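PDB 4MAQ: putative fumarylpyruvate hydrolase from Burkholderia cenocepacia, which belongs to the fumarylacetoacetate hydrolase (FAH) family and is a putative hydrolase with the mixed beta-sheet fold of that family's C-terminal domain. Local coordinates for residues E88-V93 against T207-G212. Sequence-based numbering, arbitrary orientation.
Sequences EIELVV and TGTPAG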
loop_
_atom_site.group_PDB
_atom_site.type_symbol
_atom_site.label_atom_id
_atom_site.label_comp_id
_atom_site.label_asym_id
_atom_site.label_seq_id
_atom_site.Cartn_x
_atom_site.Cartn_y
_atom_site.Cartn_z
ATOM N N GLU B 88 10.996 15.065 -2.428
ATOM C CA GLU B 88 11.080 15.409 -1.010
ATOM C C GLU B 88 12.118 14.510 -0.350
ATOM O O GLU B 88 11.885 13.301 -0.182
ATOM C CB GLU B 88 9.736 15.225 -0.307
ATOM C CG GLU B 88 8.679 16.218 -0.732
ATOM C CD GLU B 88 7.315 15.801 -0.267
ATOM O OE1 GLU B 88 7.167 15.546 0.940
ATOM O OE2 GLU B 88 6.407 15.701 -1.103
ATOM N N ILE B 89 13.260 15.088 0.035
ATOM C CA ILE B 89 14.316 14.330 0.736
ATOM C C ILE B 89 13.862 13.984 2.175
ATOM O O ILE B 89 13.323 14.847 2.875
ATOM C CB ILE B 89 15.633 15.158 0.791
ATOM C CG1 ILE B 89 16.792 14.359 1.391
ATOM C CG2 ILE B 89 15.481 16.486 1.541
ATOM C CD1 ILE B 89 17.305 13.340 0.419
ATOM N N GLU B 90 14.101 12.746 2.621
ATOM C CA GLU B 90 13.638 12.302 3.957
ATOM C C GLU B 90 14.596 11.317 4.592
ATOM O O GLU B 90 15.160 10.483 3.898
ATOM C CB GLU B 90 12.250 11.670 3.860
ATOM C CG GLU B 90 11.303 12.563 3.082
ATOM C CD GLU B 90 9.837 12.383 3.343
ATOM O OE1 GLU B 90 9.424 11.707 4.299
ATOM O OE2 GLU B 90 9.100 13.014 2.558
ATOM N N LEU B 91 14.704 11.382 5.921
ATOM C CA LEU B 91 15.296 10.307 6.711
ATOM C C LEU B 91 14.333 9.115 6.744
ATOM O O LEU B 91 13.163 9.274 7.067
ATOM C CB LEU B 91 15.628 10.761 8.142
ATOM C CG LEU B 91 16.224 9.674 9.033
ATOM C CD1 LEU B 91 17.659 9.385 8.637
ATOM C CD2 LEU B 91 16.155 10.109 10.489
ATOM N N VAL B 92 14.836 7.935 6.390
ATOM C CA VAL B 92 14.029 6.713 6.400
ATOM C C VAL B 92 14.447 5.839 7.592
ATOM O O VAL B 92 15.641 5.596 7.829
ATOM C CB VAL B 92 14.210 5.930 5.093
ATOM C CG1 VAL B 92 13.487 4.579 5.154
ATOM C CG2 VAL B 92 13.662 6.743 3.918
ATOM N N VAL B 93 13.464 5.452 8.410
ATOM C CA VAL B 93 13.685 4.599 9.577
ATOM C C VAL B 93 13.230 3.185 9.282
ATOM O O VAL B 93 12.118 2.979 8.788
ATOM C CB VAL B 93 12.888 5.160 10.781
ATOM C CG1 VAL B 93 13.216 4.342 12.006
ATOM C CG2 VAL B 93 13.235 6.632 11.021
ATOM N N THR B 207 10.148 10.045 7.319
ATOM C CA THR B 207 9.889 10.888 8.501
ATOM C C THR B 207 9.656 12.374 8.211
ATOM O O THR B 207 9.595 13.190 9.141
ATOM C CB THR B 207 11.016 10.749 9.567
ATOM O OG1 THR B 207 12.291 11.099 9.004
ATOM C CG2 THR B 207 11.082 9.330 10.084
ATOM N N GLY B 208 9.517 12.728 6.932
ATOM C CA GLY B 208 9.182 14.100 6.561
ATOM C C GLY B 208 10.325 14.785 5.854
ATOM O O GLY B 208 11.417 14.233 5.708
ATOM N N THR B 209 10.078 16.003 5.404
ATOM C CA THR B 209 11.016 16.689 4.526
ATOM C C THR B 209 11.134 18.156 4.904
ATOM O O THR B 209 10.138 18.765 5.290
ATOM C CB THR B 209 10.546 16.539 3.055
ATOM O OG1 THR B 209 11.617 16.845 2.159
ATOM C CG2 THR B 209 9.355 17.437 2.719
ATOM N N PRO B 210 12.343 18.733 4.785
ATOM C CA PRO B 210 12.466 20.173 5.015
ATOM C C PRO B 210 11.901 20.949 3.816
ATOM O O PRO B 210 11.377 20.359 2.876
ATOM C CB PRO B 210 13.977 20.377 5.113
ATOM C CG PRO B 210 14.561 19.292 4.286
ATOM C CD PRO B 210 13.648 18.110 4.482
ATOM N N ALA B 211 11.963 22.273 3.878
ATOM C CA ALA B 211 11.454 23.112 2.802
ATOM C C ALA B 211 12.161 22.840 1.472
ATOM O O ALA B 211 13.258 22.263 1.411
ATOM C CB ALA B 211 11.584 24.585 3.178
ATOM N N GLY B 212 11.516 23.260 0.404
ATOM C CA GLY B 212 12.166 23.260 -0.899
ATOM C C GLY B 212 11.711 22.165 -1.838
ATOM O O GLY B 212 12.347 21.930 -2.880
HETATM O O HOH W 1 13.200 13.327 7.574
#
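Thr207 grips Leu91 O twice, a worked example of side-chain hydroxyls and a water continuing a strand pairing where regular backbone bonding stops. Its N-H meets the oxygen nearly along the C=O axis, while Thr207 OG1, turned between its own N and carbonyl carbon (chi1 58°), reaches Leu91 O at 2.8 Å. Beside this pair of bonds the chains part: Leu91 N and Gly208 O are 4.4 Å apart, and a water joins them, accepting from the amide and donating to Gly208 O and Thr207 OG1. Glu90 packs tightly against the peptide of Gly208, its CG 3.1 Å from Gly208 O, and Glu90 OE1 takes the Gly208 N-H from above the carboxylate plane at 2.8 Å. Further along, Thr209 OG1, anti to its backbone N, donates to Ile89 O over 2.7 Å, and Gln175 also bonds this hydroxyl. The partly exposed end is less fixed: there Thr209 CG2 lies near the chain of Glu88, which is modelled in two conformers. The loop thus runs along strand 85-95 between its antiparallel partners 204-206 and 214-216, while strand 111-122 pairs antiparallel with 85-95 (Glu88 with Asp119, Glu90 with Gly117) and Ile89 packs on Ile165 and Leu167 of strand 164-169.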